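Local coordinates for FrnE protein (Deinococcus radiodurans, PDB 5CO3), which probably acts as a cytoplasmic disulfide oxidoreductase with a DsbA-like thioredoxin fold, exchanging thiols and disulfides, at residues Trp17-Ala21 against Thr109-His113; Tyr26-Arg31 against Thr91-Leu97; Pro56-Asn62 against Lys105-Thr109. All coordinates share one frame. Where two conformers were deposited one is given. Numbering follows the deposited sequence.

Interaction 1: Trp17-Ala21 against Thr109-His113; sequences WSDIA and TFLAH
Residues 17-21 run off the end of strand 12-18: Trp17 and Ser18 are its last, extended residues, Asp19 is still near beta values (-118/140), and Ile20 and Ala21 turn into helical or near-helical angles. Residues 109-113 start helix 110-121. Thr109 sits at the N-cap position, and its O accepts the first-turn bond from His113 N at 2.9 Å. The CA atoms come closest at Ile20 and Thr109, 6.7 Å apart. His113 NE2 and Thr109 OG1 (chi1 p) each donate a hydrogen bond to Asp19 OD1 (chi1 t) at 2.8 Å. Asp19 OD2 accepts a hydrogen bond from Leu54 N. In this thioredoxin-like fold the strand leads to Cys22 and Cys25, the CxxC pair at the start of helix 23-38. The His-carboxylate bond joins the loop after strand 12-18 to helix 110-121 of the helical insertion known from DsbA-like folds. The His113 ring (chi1 m, chi2 -71°) lies with its edge near Ser18 O, which is 3.2 Å from His113 CE1. Ile20 (chi1 m, chi2 132°) sets CD1 over one face of the His113 ring, 3.9 Å from its centroid, a CH-pi contact. Ile20 CD1 also meets Ala112 CB at 3.4 Å. Ser18 OG is hydrogen-bonded to Lys129 NZ.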
loop_
_atom_site.group_PDB
_atom_site.type_symbol
_atom_site.label_atom_id
_atom_site.label_comp_id
_atom_site.label_asym_id
_atom_site.label_seq_id
_atom_site.Cartn_x
_atom_site.Cartn_y
_atom_site.Cartn_z
ATOM N N TRP A 17 0.863 -3.232 4.052
ATOM C CA TRP A 17 1.189 -4.092 2.915
ATOM C C TRP A 17 0.191 -3.843 1.796
ATOM O O TRP A 17 -1.014 -3.740 2.023
ATOM C CB TRP A 17 1.198 -5.561 3.331
ATOM C CG TRP A 17 2.522 -6.002 3.898
ATOM C CD1 TRP A 17 3.545 -6.602 3.220
ATOM C CD2 TRP A 17 2.966 -5.865 5.252
ATOM N NE1 TRP A 17 4.596 -6.854 4.068
ATOM C CE2 TRP A 17 4.265 -6.414 5.325
ATOM C CE3 TRP A 17 2.389 -5.338 6.411
ATOM C CZ2 TRP A 17 4.997 -6.443 6.510
ATOM C CZ3 TRP A 17 3.118 -5.375 7.593
ATOM C CH2 TRP A 17 4.408 -5.923 7.630
ATOM N N SER A 18 0.700 -3.742 0.573
ATOM C CA SER A 18 -0.128 -3.297 -0.524
ATOM C C SER A 18 0.486 -3.769 -1.839
ATOM O O SER A 18 1.701 -3.935 -1.916
ATOM C CB SER A 18 -0.246 -1.780 -0.500
ATOM O OG SER A 18 -1.014 -1.315 -1.579
ATOM N N ASP A 19 -0.359 -3.997 -2.839
ATOM C CA ASP A 19 0.108 -4.216 -4.205
ATOM C C ASP A 19 -0.437 -3.129 -5.111
ATOM O O ASP A 19 -1.584 -2.700 -4.988
ATOM C CB ASP A 19 -0.310 -5.593 -4.743
ATOM C CG ASP A 19 0.504 -6.019 -5.976
ATOM O OD1 ASP A 19 1.444 -5.292 -6.380
ATOM O OD2 ASP A 19 0.214 -7.096 -6.521
ATOM N N ILE A 20 0.423 -2.692 -6.023
ATOM C CA ILE A 20 0.057 -1.690 -7.015
ATOM C C ILE A 20 -1.078 -2.204 -7.891
ATOM O O ILE A 20 -1.928 -1.425 -8.340
ATOM C CB ILE A 20 1.281 -1.308 -7.879
ATOM C CG1 ILE A 20 2.299 -0.566 -7.015
ATOM C CG2 ILE A 20 0.880 -0.454 -9.076
ATOM C CD1 ILE A 20 3.701 -1.045 -7.151
ATOM N N ALA A 21 -1.125 -3.517 -8.093
ATOM C CA ALA A 21 -2.170 -4.100 -8.942
ATOM C C ALA A 21 -3.523 -4.278 -8.250
ATOM O O ALA A 21 -4.467 -4.753 -8.874
ATOM C CB ALA A 21 -1.693 -5.459 -9.511
ATOM N N THR A 109 4.373 -6.620 -10.955
ATOM C CA THR A 109 4.654 -5.384 -10.197
ATOM C C THR A 109 5.960 -5.383 -9.389
ATOM O O THR A 109 6.204 -4.460 -8.608
ATOM C CB THR A 109 3.491 -5.050 -9.219
ATOM O OG1 THR A 109 3.267 -6.145 -8.320
ATOM C CG2 THR A 109 2.214 -4.769 -10.006
ATOM N N PHE A 110 6.812 -6.392 -9.598
ATOM C CA PHE A 110 8.042 -6.542 -8.811
ATOM C C PHE A 110 8.944 -5.305 -8.915
ATOM O O PHE A 110 9.390 -4.759 -7.889
ATOM C CB PHE A 110 8.802 -7.800 -9.264
ATOM C CG PHE A 110 9.985 -8.170 -8.395
ATOM C CD1 PHE A 110 9.878 -8.204 -7.013
ATOM C CD2 PHE A 110 11.194 -8.552 -8.975
ATOM C CE1 PHE A 110 10.965 -8.564 -6.222
ATOM C CE2 PHE A 110 12.279 -8.921 -8.183
ATOM C CZ PHE A 110 12.164 -8.935 -6.810
ATOM N N LEU A 111 9.177 -4.848 -10.143
ATOM C CA LEU A 111 10.049 -3.705 -10.398
ATOM C C LEU A 111 9.448 -2.417 -9.839
ATOM O O LEU A 111 10.170 -1.572 -9.312
ATOM C CB LEU A 111 10.319 -3.547 -11.898
ATOM C CG LEU A 111 11.328 -4.500 -12.532
ATOM C CD1 LEU A 111 11.260 -4.415 -14.054
ATOM C CD2 LEU A 111 12.736 -4.190 -12.018
ATOM N N ALA A 112 8.131 -2.271 -9.962
ATOM C CA ALA A 112 7.424 -1.135 -9.392
ATOM C C ALA A 112 7.612 -1.100 -7.882
ATOM O O ALA A 112 7.857 -0.041 -7.314
ATOM C CB ALA A 112 5.958 -1.213 -9.748
ATOM N N HIS A 113 7.515 -2.256 -7.228
ATOM C CA HIS A 113 7.736 -2.305 -5.784
ATOM C C HIS A 113 9.168 -1.922 -5.444
ATOM O O HIS A 113 9.415 -1.277 -4.423
ATOM C CB HIS A 113 7.396 -3.689 -5.224
ATOM C CG HIS A 113 5.924 -3.912 -5.059
ATOM N ND1 HIS A 113 5.179 -3.276 -4.086
ATOM C CD2 HIS A 113 5.058 -4.698 -5.741
ATOM C CE1 HIS A 113 3.919 -3.656 -4.184
ATOM N NE2 HIS A 113 3.819 -4.524 -5.177
#

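Interaction 2: Tyr26-Arg31 against Thr91-Leu97; sequences YIGKRR and TAAQEGL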
loop_
_atom_site.group_PDB
_atom_site.type_symbol
_atom_site.label_atom_id
_atom_site.label_comp_id
_atom_site.label_asym_id
_atom_site.label_seq_id
_atom_site.Cartn_x
_atom_site.Cartn_y
_atom_site.Cartn_z
ATOM N N TYR A 26 -5.702 1.184 -3.446
ATOM C CA TYR A 26 -5.804 2.614 -3.687
ATOM C C TYR A 26 -6.972 3.166 -2.858
ATOM O O TYR A 26 -6.835 4.182 -2.174
ATOM C CB TYR A 26 -5.996 2.895 -5.174
ATOM C CG TYR A 26 -5.456 4.212 -5.658
ATOM C CD1 TYR A 26 -4.993 5.195 -4.772
ATOM C CD2 TYR A 26 -5.388 4.475 -7.024
ATOM C CE1 TYR A 26 -4.504 6.409 -5.243
ATOM C CE2 TYR A 26 -4.903 5.672 -7.496
ATOM C CZ TYR A 26 -4.465 6.629 -6.621
ATOM O OH TYR A 26 -3.987 7.816 -7.112
ATOM N N ILE A 27 -8.107 2.473 -2.916
ATOM C CA ILE A 27 -9.262 2.808 -2.078
ATOM C C ILE A 27 -8.868 2.866 -0.598
ATOM O O ILE A 27 -9.219 3.819 0.112
ATOM C CB ILE A 27 -10.403 1.800 -2.283
ATOM C CG1 ILE A 27 -11.057 2.055 -3.644
ATOM C CG2 ILE A 27 -11.449 1.890 -1.134
ATOM C CD1 ILE A 27 -11.846 0.865 -4.220
ATOM N N GLY A 28 -8.111 1.864 -0.149
ATOM C CA GLY A 28 -7.680 1.804 1.238
ATOM C C GLY A 28 -6.723 2.915 1.618
ATOM O O GLY A 28 -6.714 3.393 2.763
ATOM N N LYS A 29 -5.892 3.321 0.659
ATOM C CA LYS A 29 -4.967 4.416 0.895
ATOM C C LYS A 29 -5.753 5.706 1.134
ATOM O O LYS A 29 -5.426 6.479 2.046
ATOM C CB LYS A 29 -3.999 4.575 -0.279
ATOM C CG LYS A 29 -2.921 5.656 -0.103
ATOM C CD LYS A 29 -1.944 5.652 -1.297
ATOM C CE LYS A 29 -0.691 6.464 -1.016
ATOM N NZ LYS A 29 -0.974 7.929 -0.935
ATOM N N ARG A 30 -6.787 5.932 0.331
ATOM C CA ARG A 30 -7.630 7.118 0.518
ATOM C C ARG A 30 -8.374 7.074 1.854
ATOM O O ARG A 30 -8.451 8.081 2.576
ATOM C CB ARG A 30 -8.631 7.270 -0.632
ATOM C CG ARG A 30 -8.000 7.772 -1.945
ATOM C CD ARG A 30 -7.547 9.231 -1.818
ATOM N NE ARG A 30 -6.559 9.552 -2.842
ATOM C CZ ARG A 30 -6.846 10.090 -4.026
ATOM N NH1 ARG A 30 -8.095 10.400 -4.335
ATOM N NH2 ARG A 30 -5.879 10.322 -4.905
ATOM N N ARG A 31 -8.918 5.912 2.199
ATOM C CA ARG A 31 -9.671 5.806 3.455
ATOM C C ARG A 31 -8.758 5.988 4.654
ATOM O O ARG A 31 -9.153 6.623 5.636
ATOM C CB ARG A 31 -10.405 4.465 3.537
ATOM C CG ARG A 31 -11.494 4.347 2.480
ATOM C CD ARG A 31 -12.240 3.043 2.546
ATOM N NE ARG A 31 -13.334 3.033 1.581
ATOM C CZ ARG A 31 -14.200 2.033 1.451
ATOM N NH1 ARG A 31 -14.100 0.964 2.225
ATOM N NH2 ARG A 31 -15.167 2.105 0.550
ATOM N N THR A 91 -17.007 2.520 -6.112
ATOM C CA THR A 91 -16.479 2.694 -4.761
ATOM C C THR A 91 -15.299 3.674 -4.778
ATOM O O THR A 91 -15.208 4.594 -3.942
ATOM C CB THR A 91 -16.055 1.334 -4.150
ATOM O OG1 THR A 91 -17.194 0.468 -4.092
ATOM C CG2 THR A 91 -15.530 1.532 -2.734
ATOM N N ALA A 92 -14.425 3.522 -5.762
ATOM C CA ALA A 92 -13.266 4.394 -5.867
ATOM C C ALA A 92 -13.671 5.845 -6.151
ATOM O O ALA A 92 -13.008 6.783 -5.694
ATOM C CB ALA A 92 -12.306 3.871 -6.958
ATOM N N ALA A 93 -14.762 6.045 -6.890
ATOM C CA ALA A 93 -15.152 7.399 -7.252
ATOM C C ALA A 93 -15.479 8.192 -5.998
ATOM O O ALA A 93 -15.261 9.404 -5.944
ATOM C CB ALA A 93 -16.348 7.392 -8.211
ATOM N N GLN A 94 -15.990 7.499 -4.982
ATOM C CA GLN A 94 -16.343 8.143 -3.714
ATOM C C GLN A 94 -15.103 8.571 -2.922
ATOM O O GLN A 94 -15.194 9.394 -2.014
ATOM C CB GLN A 94 -17.208 7.210 -2.864
ATOM C CG GLN A 94 -18.573 6.935 -3.460
ATOM C CD GLN A 94 -19.375 8.203 -3.683
ATOM O OE1 GLN A 94 -19.570 8.626 -4.822
ATOM N NE2 GLN A 94 -19.859 8.811 -2.597
ATOM N N GLU A 95 -13.949 8.017 -3.280
ATOM C CA GLU A 95 -12.674 8.407 -2.685
ATOM C C GLU A 95 -11.958 9.443 -3.538
ATOM O O GLU A 95 -10.815 9.795 -3.261
ATOM C CB GLU A 95 -11.757 7.191 -2.513
ATOM C CG GLU A 95 -12.377 6.040 -1.767
ATOM C CD GLU A 95 -12.727 6.382 -0.327
ATOM O OE1 GLU A 95 -12.083 7.285 0.256
ATOM O OE2 GLU A 95 -13.651 5.743 0.210
ATOM N N GLY A 96 -12.621 9.901 -4.594
ATOM C CA GLY A 96 -12.013 10.830 -5.531
ATOM C C GLY A 96 -11.067 10.171 -6.531
ATOM O O GLY A 96 -10.163 10.833 -7.036
ATOM N N LEU A 97 -11.265 8.875 -6.798
ATOM C CA LEU A 97 -10.444 8.129 -7.745
ATOM C C LEU A 97 -11.241 7.816 -9.002
ATOM O O LEU A 97 -12.335 7.266 -8.918
ATOM C CB LEU A 97 -9.940 6.818 -7.128
ATOM C CG LEU A 97 -9.135 6.934 -5.833
ATOM C CD1 LEU A 97 -8.971 5.569 -5.184
ATOM C CD2 LEU A 97 -7.765 7.572 -6.105
HETATM O O HOH W 1 -15.550 4.547 -1.077
#
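Thr91 lies on helix 78-93, and its CG2 touches Ile27 CD1 at 4.0 Å and Arg31 NH2 at 3.4 Å. Its O accepts a hydrogen bond from a water that also donates to Glu95 OE2 and accepts from Arg31 NH2. Ala92 packs its CB on Ile27 CG1 at 4.0 Å. Glu95 OE2 forms a salt bridge with Arg31 NE at 3.1 Å, while Glu95 O accepts from Arg30 NH1 at 3.0 Å. Gly96 has positive phi and closes the helix in a Schellman motif. Leu97 then turns back inward. Its CD2 makes a CH-pi contact over the Tyr26 ring face, 3.5 Å from its centroid, and also lies over the Arg30 guanidinium. The C-terminal turn of helix 78-93, from the helical insertion of DsbA-like folds, and the residues after it lie against helix 23-38, which carries the thioredoxin-type CxxC pattern, Cys22 and Cys25, at its start. Helix 125-137 flanks Tyr26; its Glu130 makes a hydrogen bond with Tyr26 OH and a salt bridge with Arg30 NH2.

Interaction 3: Pro56-Asn62 against Lys105-Thr109; sequences PSARPLN and KLANT
Residues 56-62 run antiparallel to residues 105-109. Pro56 and Ser57 are turned, Pro60 kinks (-47/-49), and Ala58, Arg59, Leu61 and Asn62 are extended. Leu61 pairs with Ala107 as a non-hydrogen-bonded pair, CA atoms 4.4 Å apart. Pro60 lies across from Asn108, and Asn62 across from Leu106. Asn62 N donates to Leu106 O at 2.9 Å. Asn108 N donates to Pro60 O at 3.0 Å, and Ala107 CA makes a CA-H...O contact with the same Pro60 O at 3.4 Å. Asn108 (chi1 t) sends ND2 to Ala58 O at 2.8 Å and, weakly, to Pro56 O at 3.3 Å. Its OD1 accepts from Phe110 N. One water donates to Arg59 O and to Leu106 O, at 2.7 Å each. Another water accepts from Leu106 N at 2.9 Å and lies 3.1 Å from Asn62 O. Arg59 NE donates to Leu61 O at 3.2 Å. Leu61 (chi1 t, chi2 p) brings CD1 to 4.3 Å from Ala107 CB. Leu106 is the centre of an inverse gamma turn, closed by a weak bond from Ala107 N to Lys105 O at 2.8 Å. The result is a short, weakly bonded two-stranded antiparallel ribbon (61-62 with 106-107), separate from the central thioredoxin-like sheet.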
loop_
_atom_site.group_PDB
_atom_site.type_symbol
_atom_site.label_atom_id
_atom_site.label_comp_id
_atom_site.label_asym_id
_atom_site.label_seq_id
_atom_site.Cartn_x
_atom_site.Cartn_y
_atom_site.Cartn_z
ATOM N N PRO A 56 3.373 -13.058 -7.641
ATOM C CA PRO A 56 4.815 -12.889 -7.839
ATOM C C PRO A 56 5.303 -13.592 -9.107
ATOM O O PRO A 56 6.293 -13.180 -9.697
ATOM C CB PRO A 56 5.426 -13.539 -6.589
ATOM C CG PRO A 56 4.308 -13.647 -5.605
ATOM C CD PRO A 56 3.066 -13.815 -6.416
ATOM N N SER A 57 4.604 -14.631 -9.535
ATOM C CA SER A 57 5.009 -15.387 -10.714
ATOM C C SER A 57 4.324 -14.884 -11.982
ATOM O O SER A 57 4.382 -15.536 -13.018
ATOM C CB SER A 57 4.702 -16.869 -10.524
ATOM O OG SER A 57 3.304 -17.076 -10.449
ATOM N N ALA A 58 3.668 -13.730 -11.898
ATOM C CA ALA A 58 2.962 -13.182 -13.058
ATOM C C ALA A 58 3.924 -12.855 -14.204
ATOM O O ALA A 58 5.059 -12.429 -13.979
ATOM C CB ALA A 58 2.177 -11.938 -12.670
ATOM N N ARG A 59 3.456 -13.087 -15.430
ATOM C CA ARG A 59 4.116 -12.630 -16.652
ATOM C C ARG A 59 4.553 -11.177 -16.535
ATOM O O ARG A 59 3.866 -10.388 -15.887
ATOM C CB ARG A 59 3.156 -12.753 -17.828
ATOM C CG ARG A 59 3.584 -13.629 -18.941
ATOM C CD ARG A 59 2.397 -13.797 -19.860
ATOM N NE ARG A 59 2.539 -13.025 -21.086
ATOM C CZ ARG A 59 3.044 -13.525 -22.204
ATOM N NH1 ARG A 59 3.447 -14.783 -22.229
ATOM N NH2 ARG A 59 3.145 -12.773 -23.288
ATOM N N PRO A 60 5.678 -10.807 -17.173
ATOM C CA PRO A 60 6.040 -9.381 -17.245
ATOM C C PRO A 60 4.855 -8.507 -17.670
ATOM O O PRO A 60 4.540 -7.501 -17.013
ATOM C CB PRO A 60 7.157 -9.366 -18.295
ATOM C CG PRO A 60 7.810 -10.677 -18.113
ATOM C CD PRO A 60 6.682 -11.649 -17.847
ATOM N N LEU A 61 4.186 -8.913 -18.740
ATOM C CA LEU A 61 2.970 -8.258 -19.177
ATOM C C LEU A 61 2.008 -9.271 -19.785
ATOM O O LEU A 61 2.306 -9.885 -20.801
ATOM C CB LEU A 61 3.276 -7.155 -20.185
ATOM C CG LEU A 61 2.060 -6.395 -20.722
ATOM C CD1 LEU A 61 1.399 -5.616 -19.596
ATOM C CD2 LEU A 61 2.447 -5.469 -21.857
ATOM N N ASN A 62 0.851 -9.428 -19.147
ATOM C CA ASN A 62 -0.225 -10.292 -19.642
ATOM C C ASN A 62 -1.145 -9.432 -20.513
ATOM O O ASN A 62 -1.733 -8.479 -20.011
ATOM C CB ASN A 62 -0.972 -10.895 -18.444
ATOM C CG ASN A 62 -2.068 -11.856 -18.842
ATOM O OD1 ASN A 62 -2.409 -11.980 -20.008
ATOM N ND2 ASN A 62 -2.639 -12.533 -17.853
ATOM N N LYS A 105 -3.118 -2.351 -17.660
ATOM C CA LYS A 105 -2.100 -3.259 -18.213
ATOM C C LYS A 105 -1.709 -4.246 -17.130
ATOM O O LYS A 105 -1.185 -3.852 -16.077
ATOM C CB LYS A 105 -0.891 -2.469 -18.694
ATOM C CG LYS A 105 -1.246 -1.374 -19.680
ATOM C CD LYS A 105 -1.837 -1.926 -20.971
ATOM C CE LYS A 105 -1.984 -0.805 -22.013
ATOM N NZ LYS A 105 -2.879 0.310 -21.503
ATOM N N LEU A 106 -1.989 -5.527 -17.363
ATOM C CA LEU A 106 -1.782 -6.531 -16.323
ATOM C C LEU A 106 -0.308 -6.898 -16.224
ATOM O O LEU A 106 0.134 -7.930 -16.743
ATOM C CB LEU A 106 -2.637 -7.772 -16.595
ATOM C CG LEU A 106 -4.151 -7.562 -16.504
ATOM C CD1 LEU A 106 -4.885 -8.836 -16.931
ATOM C CD2 LEU A 106 -4.556 -7.155 -15.101
ATOM N N ALA A 107 0.437 -6.034 -15.545
ATOM C CA ALA A 107 1.887 -6.127 -15.458
ATOM C C ALA A 107 2.336 -6.777 -14.156
ATOM O O ALA A 107 1.689 -6.614 -13.109
ATOM C CB ALA A 107 2.510 -4.722 -15.587
ATOM N N ASN A 108 3.450 -7.506 -14.218
ATOM C CA ASN A 108 4.142 -7.954 -13.009
ATOM C C ASN A 108 4.626 -6.710 -12.266
ATOM O O ASN A 108 5.220 -5.840 -12.889
ATOM C CB ASN A 108 5.320 -8.879 -13.376
ATOM C CG ASN A 108 6.028 -9.441 -12.150
ATOM O OD1 ASN A 108 6.683 -8.706 -11.412
ATOM N ND2 ASN A 108 5.906 -10.751 -11.934
ATOM N N THR A 109 4.373 -6.620 -10.955
ATOM C CA THR A 109 4.654 -5.384 -10.197
ATOM C C THR A 109 5.960 -5.383 -9.389
ATOM O O THR A 109 6.204 -4.460 -8.608
ATOM C CB THR A 109 3.491 -5.050 -9.219
ATOM O OG1 THR A 109 3.267 -6.145 -8.320
ATOM C CG2 THR A 109 2.214 -4.769 -10.006
HETATM O O HOH W 2 1.168 -10.150 -15.496
HETATM O O HOH W 3 -3.647 -6.055 -19.731
#

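Interaction 1 is buried, its centre about 8 Å from the centre of the chain. Interaction 2 is partly buried, and interaction 3 lies at the surface. Interactions 1 and 3 share Thr109: it turns its side chain to the first and away from the second, as strand 106-107 passes into helix 110-121. Interaction 2 is about 18 Å from interaction 1, centre to centre, and does not touch it. Yet strand 12-18 in the first leads to helix 23-38 in the second. The buried contact uses one shared carboxylate oxygen and apolar packing. The middle one adds arginine pairing and a water. The surface one relies mainly on backbone acceptors and two waters.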